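Local coordinates for protein nucleotidyltransferase (PDB 1WWP) that is of unproven function but probably serves as the all-helical substrate-binding partner of a nucleotidyltransferase, at residues Leu12-Asp17 with Tyr106-Glu111; Val21-Ala26 with Tyr91-Ala96; Gln28-Thr33 with Leu78-Asp83. One frame throughout, in Å; residues are numbered along the deposited sequence.

In the fold
The three contacts tie a helical bundle together at different depths. Contact 3 is the core one: its centre lies about 5 Å from the chain centre, all its touching residues are buried, and an aromatic ring edge meets a selenomethionine chain between helices 20-49 and 71-86. Contact 1, about 10 Å out, is half buried, with alanines inside and a phenylalanine-arginine pair at the surface. Contact 2, about 17 Å out, is nonetheless mostly buried: an arginine chain packs on an alanine and its end makes a long salt bridge to an exposed glutamate. Contacts 1 and 2 share helix 93-116; contacts 2 and 3 share helix 20-49, where both meet the second subunit. Tyr106 hydrogen-bonds through its hydroxyl to the Asp83 carboxylate of contact 3.

Contact 1 of 3, residues Leu12-Asp17 with Tyr106-Glu111; sequences LAFLED and YARLME
With CG of Phe14 anti to its carbonyl carbon (chi1 -58°) and Arg108 taking the same first rotamer (chi1 -59°), the phenyl ring reaches segment 106-111 of helix 93-116 while the arginine chain, extended from CG to NE, brings its guanidinium back to the ring. Phe14 CE1 lies 3.5 Å above one face of the Arg108 guanidinium, offset toward its rim, and the closest pair is Phe14 CE1 to Arg108 NH2 at 3.6 Å. The ring and guanidinium planes are 43° apart, so the two do not stack in parallel. At the end of the same ring, Phe14 CZ approaches Ala107 CB at 3.8 Å, again obliquely. Here the end of helix 2-13 and the turn after it pack on helix 93-116, joining the first and last helices of an all-helical bundle. A bond from Leu15 N to Leu12 O closes the turn on which Phe14 lies. Further inside, the methyls of Ala13 and Ala107 face each other at 4.5 Å between CB atoms, the looser of the two apolar pairs. Both alanines are buried, whereas Phe14 and Arg108 are exposed. Pro104 also touches Phe14, and Leu103 touches Ala13, extending the same packing one turn back along helix 93-116.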
ATOM      1  N   LEU A  12       4.185 -14.219  -7.730  1.00 43.55           N
ATOM      2  CA  LEU A  12       3.658 -14.613  -6.430  1.00 43.94           C
ATOM      3  C   LEU A  12       2.158 -14.853  -6.367  1.00 45.55           C
ATOM      4  O   LEU A  12       1.691 -15.620  -5.533  1.00 44.89           O
ATOM      5  CB  LEU A  12       4.013 -13.544  -5.399  1.00 44.54           C
ATOM      6  CG  LEU A  12       5.483 -13.192  -5.173  1.00 48.43           C
ATOM      7  CD1 LEU A  12       5.587 -11.852  -4.442  1.00 49.53           C
ATOM      8  CD2 LEU A  12       6.152 -14.288  -4.379  1.00 47.29           C
ATOM      9  N   ALA A  13       1.403 -14.191  -7.237  1.00 46.93           N
ATOM     10  CA  ALA A  13      -0.055 -14.317  -7.221  1.00 48.32           C
ATOM     11  C   ALA A  13      -0.592 -15.727  -7.468  1.00 48.25           C
ATOM     12  O   ALA A  13      -1.709 -16.047  -7.063  1.00 48.14           O
ATOM     13  CB  ALA A  13      -0.664 -13.347  -8.223  1.00 44.52           C
ATOM     14  N   PHE A  14       0.204 -16.570  -8.113  1.00 53.76           N
ATOM     15  CA  PHE A  14      -0.229 -17.929  -8.424  1.00 55.07           C
ATOM     16  C   PHE A  14       0.342 -18.990  -7.504  1.00 57.42           C
ATOM     17  O   PHE A  14       0.336 -20.177  -7.828  1.00 62.77           O
ATOM     18  CB  PHE A  14       0.100 -18.237  -9.882  1.00 45.61           C
ATOM     19  CG  PHE A  14      -0.536 -17.276 -10.840  1.00 47.92           C
ATOM     20  CD1 PHE A  14      -1.923 -17.177 -10.917  1.00 46.27           C
ATOM     21  CD2 PHE A  14       0.241 -16.438 -11.635  1.00 45.02           C
ATOM     22  CE1 PHE A  14      -2.529 -16.259 -11.770  1.00 43.89           C
ATOM     23  CE2 PHE A  14      -0.361 -15.513 -12.494  1.00 49.39           C
ATOM     24  CZ  PHE A  14      -1.750 -15.429 -12.557  1.00 45.05           C
ATOM     25  N   LEU A  15       0.815 -18.559  -6.340  1.00 56.05           N
ATOM     26  CA  LEU A  15       1.375 -19.478  -5.364  1.00 58.05           C
ATOM     27  C   LEU A  15       0.245 -20.155  -4.611  1.00 62.10           C
ATOM     28  O   LEU A  15      -0.629 -19.493  -4.053  1.00 59.93           O
ATOM     29  CB  LEU A  15       2.286 -18.727  -4.386  1.00 55.38           C
ATOM     30  CG  LEU A  15       3.549 -18.139  -5.020  1.00 46.52           C
ATOM     31  CD1 LEU A  15       4.379 -17.435  -3.966  1.00 40.73           C
ATOM     32  CD2 LEU A  15       4.351 -19.260  -5.667  1.00 49.47           C
ATOM     33  N   GLU A  16       0.274 -21.484  -4.597  1.00 63.79           N
ATOM     34  CA  GLU A  16      -0.750 -22.269  -3.925  1.00 65.70           C
ATOM     35  C   GLU A  16      -0.791 -22.048  -2.409  1.00 62.90           C
ATOM     36  O   GLU A  16      -1.852 -21.784  -1.851  1.00 60.55           O
ATOM     37  CB  GLU A  16      -0.536 -23.752  -4.238  1.00 72.49           C
ATOM     38  CG  GLU A  16      -1.632 -24.673  -3.723  1.00 82.14           C
ATOM     39  CD  GLU A  16      -1.431 -26.113  -4.166  1.00 87.37           C
ATOM     40  OE1 GLU A  16      -0.392 -26.711  -3.808  1.00 86.47           O
ATOM     41  OE2 GLU A  16      -2.312 -26.646  -4.875  1.00 89.78           O
ATOM     42  N   ASP A  17       0.355 -22.159  -1.742  1.00 61.57           N
ATOM     43  CA  ASP A  17       0.413 -21.964  -0.289  1.00 61.68           C
ATOM     44  C   ASP A  17       1.570 -21.028   0.067  1.00 55.76           C
ATOM     45  O   ASP A  17       2.645 -21.473   0.465  1.00 49.84           O
ATOM     46  CB  ASP A  17       0.600 -23.310   0.416  1.00 71.07           C
ATOM     47  CG  ASP A  17       0.675 -23.174   1.928  1.00 80.01           C
ATOM     48  OD1 ASP A  17       0.870 -24.208   2.604  1.00 84.93           O
ATOM     49  OD2 ASP A  17       0.540 -22.040   2.438  1.00 83.84           O
ATOM     50  N   TYR A 106      -7.277 -11.044 -10.636  1.00 43.87           N
ATOM     51  CA  TYR A 106      -6.855  -9.675 -10.932  1.00 41.56           C
ATOM     52  C   TYR A 106      -5.686  -9.704 -11.901  1.00 39.20           C
ATOM     53  O   TYR A 106      -5.669  -8.966 -12.884  1.00 33.74           O
ATOM     54  CB  TYR A 106      -6.449  -8.930  -9.662  1.00 43.33           C
ATOM     55  CG  TYR A 106      -7.564  -8.741  -8.674  1.00 41.58           C
ATOM     56  CD1 TYR A 106      -8.899  -8.837  -9.071  1.00 44.81           C
ATOM     57  CD2 TYR A 106      -7.292  -8.435  -7.339  1.00 41.19           C
ATOM     58  CE1 TYR A 106      -9.933  -8.632  -8.161  1.00 35.25           C
ATOM     59  CE2 TYR A 106      -8.328  -8.227  -6.418  1.00 33.40           C
ATOM     60  CZ  TYR A 106      -9.638  -8.330  -6.840  1.00 33.49           C
ATOM     61  OH  TYR A 106     -10.660  -8.139  -5.950  1.00 40.51           O
ATOM     62  N   ALA A 107      -4.720 -10.580 -11.629  1.00 42.18           N
ATOM     63  CA  ALA A 107      -3.547 -10.705 -12.481  1.00 37.14           C
ATOM     64  C   ALA A 107      -3.956 -11.032 -13.920  1.00 42.78           C
ATOM     65  O   ALA A 107      -3.477 -10.407 -14.864  1.00 44.90           O
ATOM     66  CB  ALA A 107      -2.621 -11.789 -11.933  1.00 45.07           C
ATOM     67  N   ARG A 108      -4.847 -12.002 -14.090  1.00 47.19           N
ATOM     68  CA  ARG A 108      -5.291 -12.383 -15.430  1.00 48.94           C
ATOM     69  C   ARG A 108      -6.047 -11.240 -16.106  1.00 49.74           C
ATOM     70  O   ARG A 108      -5.770 -10.900 -17.255  1.00 51.65           O
ATOM     71  CB  ARG A 108      -6.194 -13.619 -15.366  1.00 57.75           C
ATOM     72  CG  ARG A 108      -5.546 -14.853 -14.741  1.00 62.88           C
ATOM     73  CD  ARG A 108      -6.560 -15.976 -14.549  1.00 69.90           C
ATOM     74  NE  ARG A 108      -6.043 -17.035 -13.684  1.00 75.15           N
ATOM     75  CZ  ARG A 108      -5.042 -17.849 -14.006  1.00 78.42           C
ATOM     76  NH1 ARG A 108      -4.441 -17.737 -15.183  1.00 82.65           N
ATOM     77  NH2 ARG A 108      -4.634 -18.773 -13.145  1.00 80.15           N
ATOM     78  N   LEU A 109      -7.001 -10.651 -15.391  1.00 46.83           N
ATOM     79  CA  LEU A 109      -7.790  -9.544 -15.940  1.00 48.46           C
ATOM     80  C   LEU A 109      -6.884  -8.430 -16.470  1.00 44.81           C
ATOM     81  O   LEU A 109      -7.037  -7.976 -17.606  1.00 45.75           O
ATOM     82  CB  LEU A 109      -8.716  -8.974 -14.859  1.00 46.90           C
ATOM     83  CG  LEU A 109      -9.967  -8.153 -15.219  1.00 50.34           C
ATOM     84  CD1 LEU A 109      -9.903  -6.837 -14.485  1.00 40.22           C
ATOM     85  CD2 LEU A 109     -10.088  -7.936 -16.721  1.00 51.21           C
HETATM   86  N   MSE A 110      -5.930  -8.003 -15.649  1.00 42.37           N
HETATM   87  CA  MSE A 110      -5.026  -6.936 -16.043  1.00 41.95           C
HETATM   88  C   MSE A 110      -4.160  -7.302 -17.225  1.00 45.26           C
HETATM   89  O   MSE A 110      -3.907  -6.466 -18.096  1.00 48.12           O
HETATM   90  CB  MSE A 110      -4.152  -6.508 -14.861  1.00 43.27           C
HETATM   91  CG  MSE A 110      -4.958  -5.846 -13.744  1.00 44.00           C
HETATM   92 SE   MSE A 110      -3.966  -4.943 -12.342  1.00 48.30          SE
HETATM   93  CE  MSE A 110      -3.645  -6.411 -11.112  1.00 40.75           C
ATOM     94  N   GLU A 111      -3.705  -8.551 -17.256  1.00 48.00           N
ATOM     95  CA  GLU A 111      -2.864  -9.031 -18.343  1.00 45.78           C
ATOM     96  C   GLU A 111      -3.646  -8.988 -19.654  1.00 41.06           C
ATOM     97  O   GLU A 111      -3.132  -8.569 -20.687  1.00 43.62           O
ATOM     98  CB  GLU A 111      -2.406 -10.466 -18.048  1.00 55.92           C
ATOM     99  CG  GLU A 111      -1.413 -11.042 -19.055  1.00 67.10           C
ATOM    100  CD  GLU A 111      -0.878 -12.417 -18.650  1.00 76.49           C
ATOM    101  OE1 GLU A 111       0.071 -12.894 -19.309  1.00 81.50           O
ATOM    102  OE2 GLU A 111      -1.401 -13.021 -17.684  1.00 77.96           O
TER

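Contact 2 of 3, residues Val21-Ala26 with Tyr91-Ala96; sequences VERDAA and YNEPLA
Arg23 carries this contact, with Ala96 and Glu93 on the other side: of the 141 Å² buried between the segments, 66 Å² belongs to the arginine, 42 Å² to the alanine and 25 Å² to the glutamate. The aliphatic part of Arg23 starts with CG anti to the backbone N (chi1 -173°), which sends the chain toward helix 93-116 and lays CD beside Ala96. There Arg23 CD stands 4.1 Å from Ala96 CB and 4.0 Å from Ala96 O, van der Waals contacts to a methyl and a carbonyl. The chain then bends at chi3 (-46°), turning the guanidinium toward the first turn of the helix, where Glu93 sits. Arg23 NH1 is 3.7 Å from Glu93 OE2, a long salt bridge rather than a hydrogen bond. The carboxylate oxygen lies at the guanidinium edge, in its plane, but the two planar groups are 34° apart and the side chains cross at about a right angle. In the helical bundle this joins the beginning of helix 20-49 to the beginning of helix 93-116, and the backbones come nearest where Arg23 CA lies 7.4 Å from Ala96 CA. Phe100, one turn further along helix 93-116, also packs against Arg23. The guanidinium also makes a weak hydrogen bond, from NH2 to Pro18 O, while Arg97 brings a like charge close to that same nitrogen; the negative Glu93 probably balances part of this positive charge. A leucine in place of Arg23 would probably leave Glu93 without its opposite charge and Pro18 O without this weak donor. On the neighbouring residue, Asp24 OD1 forms a salt bridge with Arg29 of the second subunit.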
ATOM      1  N   VAL A  21       5.433 -13.966   4.325  1.00 34.41           N
ATOM      2  CA  VAL A  21       6.292 -13.017   3.611  1.00 32.51           C
ATOM      3  C   VAL A  21       5.873 -12.901   2.148  1.00 37.57           C
ATOM      4  O   VAL A  21       5.655 -11.803   1.640  1.00 33.10           O
ATOM      5  CB  VAL A  21       7.775 -13.432   3.684  1.00 30.88           C
ATOM      6  CG1 VAL A  21       8.629 -12.481   2.863  1.00 35.75           C
ATOM      7  CG2 VAL A  21       8.241 -13.428   5.136  1.00 30.53           C
ATOM      8  N   GLU A  22       5.731 -14.039   1.473  1.00 31.61           N
ATOM      9  CA  GLU A  22       5.342 -14.033   0.074  1.00 35.48           C
ATOM     10  C   GLU A  22       3.996 -13.356  -0.135  1.00 32.98           C
ATOM     11  O   GLU A  22       3.811 -12.609  -1.091  1.00 32.76           O
ATOM     12  CB  GLU A  22       5.284 -15.471  -0.451  1.00 37.45           C
ATOM     13  CG  GLU A  22       6.572 -16.215  -0.208  1.00 51.70           C
ATOM     14  CD  GLU A  22       6.440 -17.691  -0.489  1.00 59.18           C
ATOM     15  OE1 GLU A  22       5.541 -18.323   0.106  1.00 59.36           O
ATOM     16  OE2 GLU A  22       7.234 -18.214  -1.300  1.00 63.13           O
ATOM     17  N   ARG A  23       3.057 -13.650   0.762  1.00 29.61           N
ATOM     18  CA  ARG A  23       1.723 -13.082   0.710  1.00 32.14           C
ATOM     19  C   ARG A  23       1.755 -11.534   0.843  1.00 29.62           C
ATOM     20  O   ARG A  23       1.140 -10.824   0.065  1.00 28.30           O
ATOM     21  CB  ARG A  23       0.899 -13.693   1.834  1.00 30.98           C
ATOM     22  CG  ARG A  23      -0.569 -13.330   1.826  1.00 44.38           C
ATOM     23  CD  ARG A  23      -1.213 -13.894   3.073  1.00 49.57           C
ATOM     24  NE  ARG A  23      -0.797 -15.280   3.278  1.00 62.19           N
ATOM     25  CZ  ARG A  23      -0.707 -15.869   4.464  1.00 61.38           C
ATOM     26  NH1 ARG A  23      -1.007 -15.191   5.561  1.00 58.78           N
ATOM     27  NH2 ARG A  23      -0.305 -17.131   4.551  1.00 65.09           N
ATOM     28  N   ASP A  24       2.470 -11.024   1.838  1.00 30.89           N
ATOM     29  CA  ASP A  24       2.570  -9.577   2.024  1.00 32.24           C
ATOM     30  C   ASP A  24       3.199  -8.947   0.781  1.00 36.41           C
ATOM     31  O   ASP A  24       2.770  -7.887   0.322  1.00 36.11           O
ATOM     32  CB  ASP A  24       3.382  -9.279   3.293  1.00 23.10           C
ATOM     33  CG  ASP A  24       2.610  -9.628   4.558  1.00 32.85           C
ATOM     34  OD1 ASP A  24       3.190  -9.559   5.665  1.00 37.74           O
ATOM     35  OD2 ASP A  24       1.404  -9.970   4.432  1.00 41.29           O
ATOM     36  N   ALA A  25       4.204  -9.621   0.229  1.00 31.37           N
ATOM     37  CA  ALA A  25       4.883  -9.165  -0.976  1.00 27.16           C
ATOM     38  C   ALA A  25       3.929  -9.146  -2.174  1.00 28.98           C
ATOM     39  O   ALA A  25       3.990  -8.259  -3.017  1.00 28.24           O
ATOM     40  CB  ALA A  25       6.077 -10.082  -1.282  1.00 27.36           C
ATOM     41  N   ALA A  26       3.059 -10.143  -2.262  1.00 34.45           N
ATOM     42  CA  ALA A  26       2.102 -10.220  -3.366  1.00 33.77           C
ATOM     43  C   ALA A  26       1.124  -9.052  -3.245  1.00 29.57           C
ATOM     44  O   ALA A  26       0.677  -8.497  -4.237  1.00 25.79           O
ATOM     45  CB  ALA A  26       1.341 -11.531  -3.316  1.00 22.89           C
ATOM     46  N   TYR A  91      -2.984  -6.419   8.012  1.00 59.53           N
ATOM     47  CA  TYR A  91      -2.175  -6.903   9.110  1.00 65.72           C
ATOM     48  C   TYR A  91      -2.937  -8.131   9.626  1.00 68.24           C
ATOM     49  O   TYR A  91      -2.373  -9.003  10.282  1.00 70.05           O
ATOM     50  CB  TYR A  91      -2.054  -5.863  10.223  1.00 64.66           C
ATOM     51  CG  TYR A  91      -1.607  -6.497  11.508  1.00 71.30           C
ATOM     52  CD1 TYR A  91      -0.505  -7.352  11.528  1.00 75.53           C
ATOM     53  CD2 TYR A  91      -2.331  -6.325  12.686  1.00 75.54           C
ATOM     54  CE1 TYR A  91      -0.142  -8.033  12.680  1.00 78.06           C
ATOM     55  CE2 TYR A  91      -1.972  -6.999  13.852  1.00 78.15           C
ATOM     56  CZ  TYR A  91      -0.878  -7.855  13.837  1.00 78.76           C
ATOM     57  OH  TYR A  91      -0.526  -8.553  14.967  1.00 79.96           O
ATOM     58  N   ASN A  92      -4.227  -8.194   9.306  1.00 70.07           N
ATOM     59  CA  ASN A  92      -5.071  -9.306   9.731  1.00 72.14           C
ATOM     60  C   ASN A  92      -4.965 -10.451   8.735  1.00 73.01           C
ATOM     61  O   ASN A  92      -5.317 -10.296   7.563  1.00 69.88           O
ATOM     62  CB  ASN A  92      -6.527  -8.857   9.835  1.00 76.62           C
ATOM     63  CG  ASN A  92      -6.670  -7.350   9.812  1.00 82.70           C
ATOM     64  OD1 ASN A  92      -5.844  -6.625  10.377  1.00 86.13           O
ATOM     65  ND2 ASN A  92      -7.725  -6.868   9.165  1.00 86.94           N
ATOM     66  N   GLU A  93      -4.471 -11.595   9.202  1.00 74.00           N
ATOM     67  CA  GLU A  93      -4.323 -12.764   8.343  1.00 76.84           C
ATOM     68  C   GLU A  93      -5.582 -13.032   7.535  1.00 75.39           C
ATOM     69  O   GLU A  93      -5.505 -13.370   6.355  1.00 75.03           O
ATOM     70  CB  GLU A  93      -3.971 -14.003   9.161  1.00 82.01           C
ATOM     71  CG  GLU A  93      -2.521 -14.066   9.584  1.00 88.35           C
ATOM     72  CD  GLU A  93      -2.082 -15.485   9.871  1.00 92.64           C
ATOM     73  OE1 GLU A  93      -2.618 -16.092  10.823  1.00 91.37           O
ATOM     74  OE2 GLU A  93      -1.207 -15.995   9.136  1.00 95.86           O
ATOM     75  N   PRO A  94      -6.763 -12.899   8.164  1.00 74.36           N
ATOM     76  CA  PRO A  94      -8.002 -13.141   7.422  1.00 71.60           C
ATOM     77  C   PRO A  94      -8.004 -12.318   6.132  1.00 66.67           C
ATOM     78  O   PRO A  94      -7.935 -12.868   5.030  1.00 63.98           O
ATOM     79  CB  PRO A  94      -9.078 -12.680   8.402  1.00 73.65           C
ATOM     80  CG  PRO A  94      -8.487 -13.039   9.719  1.00 72.55           C
ATOM     81  CD  PRO A  94      -7.055 -12.579   9.574  1.00 74.35           C
ATOM     82  N   LEU A  95      -8.071 -10.997   6.287  1.00 60.08           N
ATOM     83  CA  LEU A  95      -8.081 -10.081   5.149  1.00 55.77           C
ATOM     84  C   LEU A  95      -6.977 -10.436   4.161  1.00 45.44           C
ATOM     85  O   LEU A  95      -7.241 -10.744   2.999  1.00 44.24           O
ATOM     86  CB  LEU A  95      -7.873  -8.639   5.623  1.00 52.43           C
ATOM     87  CG  LEU A  95      -8.727  -7.573   4.935  1.00 54.06           C
ATOM     88  CD1 LEU A  95      -8.004  -6.244   5.011  1.00 53.83           C
ATOM     89  CD2 LEU A  95      -8.977  -7.941   3.493  1.00 54.61           C
ATOM     90  N   ALA A  96      -5.741 -10.385   4.644  1.00 43.95           N
ATOM     91  CA  ALA A  96      -4.569 -10.691   3.832  1.00 50.00           C
ATOM     92  C   ALA A  96      -4.752 -11.968   3.000  1.00 53.95           C
ATOM     93  O   ALA A  96      -4.468 -11.976   1.803  1.00 53.32           O
ATOM     94  CB  ALA A  96      -3.340 -10.811   4.731  1.00 47.93           C
TER

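Contact 3 of 3, residues Gln28-Thr33 with Leu78-Asp83; sequences QRFEYT and LGMVDD
Phe30 presents the edge of its ring to Met80, a selenomethionine, with Phe30 CE1 3.4 Å from Met80 CG and the adjoining CZ 3.6 Å from the same carbon. The approach is near the ring plane, so the methylene meets the rim rather than a face. Met80 O also lies in that plane, 3.7 Å from Phe30 CZ. In segment 28-33 of helix 20-49, CG of Phe30 stands anti to the backbone N (chi1 161°), which directs the ring across to 78-83. A little along its rim, Phe30 CE2 comes within 4.3 Å of Asp83 C and 4.4 Å of Asp83 CB. The carboxylate of Asp83 is held by other partners: OD1 bonds to Tyr106 OH and OD2 forms a salt bridge with Arg102, so this buried acid is satisfied from helix 93-116. Tyr106 also brings its ring against that of Phe30, with the planes at about 25°. Within segment 28-33, Thr33 OG1 donates to Arg29 O at 2.7 Å, reaching it from the face opposite to Thr33 N, so this carbonyl accepts twice. Phe34 and Phe37 continue the packing round Met80. Aromatic and selenomethionine side chains thus meet where helices 20-49, 71-86 and 93-116 converge, part of the hydrophobic core of an all-helical bundle, edged by the Asp83 carboxylate and its partners.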
ATOM      1  N   GLN A  28       1.777  -6.082  -1.870  1.00 31.91           N
ATOM      2  CA  GLN A  28       2.514  -4.885  -2.236  1.00 27.81           C
ATOM      3  C   GLN A  28       2.580  -4.771  -3.761  1.00 31.17           C
ATOM      4  O   GLN A  28       2.347  -3.701  -4.327  1.00 34.48           O
ATOM      5  CB  GLN A  28       3.935  -4.945  -1.645  1.00 25.66           C
ATOM      6  CG  GLN A  28       4.910  -3.909  -2.209  1.00 27.55           C
ATOM      7  CD  GLN A  28       4.612  -2.474  -1.769  1.00 43.17           C
ATOM      8  OE1 GLN A  28       5.324  -1.547  -2.158  1.00 46.24           O
ATOM      9  NE2 GLN A  28       3.568  -2.288  -0.961  1.00 35.00           N
ATOM     10  N   ARG A  29       2.885  -5.871  -4.435  1.00 29.32           N
ATOM     11  CA  ARG A  29       2.981  -5.850  -5.894  1.00 26.03           C
ATOM     12  C   ARG A  29       1.641  -5.591  -6.539  1.00 26.07           C
ATOM     13  O   ARG A  29       1.552  -4.937  -7.573  1.00 24.84           O
ATOM     14  CB  ARG A  29       3.572  -7.170  -6.400  1.00 34.16           C
ATOM     15  CG  ARG A  29       4.997  -7.377  -5.911  1.00 35.68           C
ATOM     16  CD  ARG A  29       5.634  -8.706  -6.370  1.00 31.88           C
ATOM     17  NE  ARG A  29       7.029  -8.705  -5.935  1.00 42.22           N
ATOM     18  CZ  ARG A  29       7.923  -9.662  -6.171  1.00 45.39           C
ATOM     19  NH1 ARG A  29       7.597 -10.751  -6.861  1.00 44.96           N
ATOM     20  NH2 ARG A  29       9.154  -9.521  -5.698  1.00 33.09           N
ATOM     21  N   PHE A  30       0.587  -6.129  -5.947  1.00 26.51           N
ATOM     22  CA  PHE A  30      -0.741  -5.873  -6.478  1.00 27.25           C
ATOM     23  C   PHE A  30      -0.978  -4.347  -6.435  1.00 23.51           C
ATOM     24  O   PHE A  30      -1.516  -3.751  -7.374  1.00 29.02           O
ATOM     25  CB  PHE A  30      -1.777  -6.599  -5.612  1.00 29.11           C
ATOM     26  CG  PHE A  30      -3.175  -6.067  -5.766  1.00 34.91           C
ATOM     27  CD1 PHE A  30      -3.813  -6.092  -6.998  1.00 36.93           C
ATOM     28  CD2 PHE A  30      -3.844  -5.517  -4.670  1.00 36.20           C
ATOM     29  CE1 PHE A  30      -5.107  -5.569  -7.142  1.00 45.82           C
ATOM     30  CE2 PHE A  30      -5.149  -4.987  -4.808  1.00 36.91           C
ATOM     31  CZ  PHE A  30      -5.773  -5.014  -6.041  1.00 34.91           C
ATOM     32  N   GLU A  31      -0.557  -3.725  -5.340  1.00 25.19           N
ATOM     33  CA  GLU A  31      -0.740  -2.286  -5.184  1.00 28.47           C
ATOM     34  C   GLU A  31      -0.126  -1.503  -6.327  1.00 31.16           C
ATOM     35  O   GLU A  31      -0.835  -0.784  -7.038  1.00 33.17           O
ATOM     36  CB  GLU A  31      -0.138  -1.815  -3.859  1.00 24.69           C
ATOM     37  CG  GLU A  31      -0.945  -2.216  -2.626  1.00 34.02           C
ATOM     38  CD  GLU A  31      -0.394  -1.595  -1.348  1.00 37.12           C
ATOM     39  OE1 GLU A  31      -1.130  -1.533  -0.343  1.00 45.82           O
ATOM     40  OE2 GLU A  31       0.778  -1.162  -1.340  1.00 45.46           O
ATOM     41  N   TYR A  32       1.182  -1.643  -6.536  1.00 31.26           N
ATOM     42  CA  TYR A  32       1.792  -0.878  -7.608  1.00 34.64           C
ATOM     43  C   TYR A  32       1.404  -1.323  -9.006  1.00 33.53           C
ATOM     44  O   TYR A  32       1.511  -0.547  -9.952  1.00 38.66           O
ATOM     45  CB  TYR A  32       3.320  -0.787  -7.438  1.00 38.85           C
ATOM     46  CG  TYR A  32       4.146  -2.050  -7.545  1.00 37.41           C
ATOM     47  CD1 TYR A  32       4.283  -2.721  -8.756  1.00 40.41           C
ATOM     48  CD2 TYR A  32       4.903  -2.495  -6.449  1.00 37.70           C
ATOM     49  CE1 TYR A  32       5.174  -3.807  -8.883  1.00 44.51           C
ATOM     50  CE2 TYR A  32       5.790  -3.569  -6.562  1.00 38.21           C
ATOM     51  CZ  TYR A  32       5.927  -4.218  -7.780  1.00 44.72           C
ATOM     52  OH  TYR A  32       6.841  -5.246  -7.891  1.00 42.33           O
ATOM     53  N   THR A  33       0.929  -2.557  -9.145  1.00 25.90           N
ATOM     54  CA  THR A  33       0.490  -3.022 -10.446  1.00 29.31           C
ATOM     55  C   THR A  33      -0.864  -2.390 -10.755  1.00 29.14           C
ATOM     56  O   THR A  33      -1.161  -2.016 -11.892  1.00 27.75           O
ATOM     57  CB  THR A  33       0.322  -4.560 -10.473  1.00 34.83           C
ATOM     58  OG1 THR A  33       1.601  -5.184 -10.300  1.00 38.24           O
ATOM     59  CG2 THR A  33      -0.315  -4.999 -11.798  1.00 25.48           C
ATOM     60  N   LEU A  78     -13.894  -3.281 -10.487  1.00 40.26           N
ATOM     61  CA  LEU A  78     -14.404  -2.448  -9.404  1.00 43.00           C
ATOM     62  C   LEU A  78     -14.131  -3.115  -8.059  1.00 45.92           C
ATOM     63  O   LEU A  78     -13.961  -2.443  -7.037  1.00 46.42           O
ATOM     64  CB  LEU A  78     -15.912  -2.219  -9.580  1.00 45.70           C
ATOM     65  CG  LEU A  78     -16.324  -1.368 -10.784  1.00 41.70           C
ATOM     66  CD1 LEU A  78     -17.816  -1.517 -11.041  1.00 44.12           C
ATOM     67  CD2 LEU A  78     -15.949   0.087 -10.535  1.00 41.52           C
ATOM     68  N   GLY A  79     -14.087  -4.442  -8.060  1.00 41.38           N
ATOM     69  CA  GLY A  79     -13.812  -5.142  -6.822  1.00 37.48           C
ATOM     70  C   GLY A  79     -12.347  -4.950  -6.515  1.00 39.41           C
ATOM     71  O   GLY A  79     -11.934  -4.896  -5.356  1.00 44.64           O
HETATM   72  N   MSE A  80     -11.557  -4.835  -7.577  1.00 37.05           N
HETATM   73  CA  MSE A  80     -10.125  -4.638  -7.451  1.00 36.05           C
HETATM   74  C   MSE A  80      -9.866  -3.287  -6.777  1.00 35.00           C
HETATM   75  O   MSE A  80      -8.981  -3.167  -5.940  1.00 29.32           O
HETATM   76  CB  MSE A  80      -9.495  -4.674  -8.838  1.00 38.51           C
HETATM   77  CG  MSE A  80      -8.014  -4.939  -8.861  1.00 43.52           C
HETATM   78 SE   MSE A  80      -7.445  -5.445 -10.644  1.00 56.23          SE
HETATM   79  CE  MSE A  80      -7.492  -3.698 -11.498  1.00 54.09           C
ATOM     80  N   VAL A  81     -10.647  -2.270  -7.134  1.00 34.38           N
ATOM     81  CA  VAL A  81     -10.465  -0.963  -6.508  1.00 37.10           C
ATOM     82  C   VAL A  81     -10.789  -1.055  -5.018  1.00 36.11           C
ATOM     83  O   VAL A  81     -10.061  -0.520  -4.187  1.00 38.13           O
ATOM     84  CB  VAL A  81     -11.333   0.126  -7.181  1.00 32.66           C
ATOM     85  CG1 VAL A  81     -11.239   1.464  -6.394  1.00 36.89           C
ATOM     86  CG2 VAL A  81     -10.847   0.358  -8.606  1.00 25.57           C
ATOM     87  N   ASP A  82     -11.860  -1.755  -4.663  1.00 42.06           N
ATOM     88  CA  ASP A  82     -12.193  -1.874  -3.247  1.00 40.81           C
ATOM     89  C   ASP A  82     -11.124  -2.659  -2.463  1.00 37.37           C
ATOM     90  O   ASP A  82     -10.775  -2.289  -1.344  1.00 39.67           O
ATOM     91  CB  ASP A  82     -13.588  -2.495  -3.074  1.00 48.88           C
ATOM     92  CG  ASP A  82     -14.716  -1.522  -3.458  1.00 58.05           C
ATOM     93  OD1 ASP A  82     -14.530  -0.286  -3.307  1.00 57.91           O
ATOM     94  OD2 ASP A  82     -15.794  -1.989  -3.893  1.00 54.44           O
ATOM     95  N   ASP A  83     -10.586  -3.725  -3.045  1.00 39.22           N
ATOM     96  CA  ASP A  83      -9.532  -4.483  -2.370  1.00 38.10           C
ATOM     97  C   ASP A  83      -8.285  -3.614  -2.199  1.00 34.93           C
ATOM     98  O   ASP A  83      -7.519  -3.770  -1.242  1.00 32.89           O
ATOM     99  CB  ASP A  83      -9.167  -5.724  -3.169  1.00 45.29           C
ATOM    100  CG  ASP A  83     -10.107  -6.864  -2.905  1.00 57.17           C
ATOM    101  OD1 ASP A  83      -9.932  -7.928  -3.536  1.00 62.73           O
ATOM    102  OD2 ASP A  83     -11.019  -6.692  -2.060  1.00 62.55           O
TER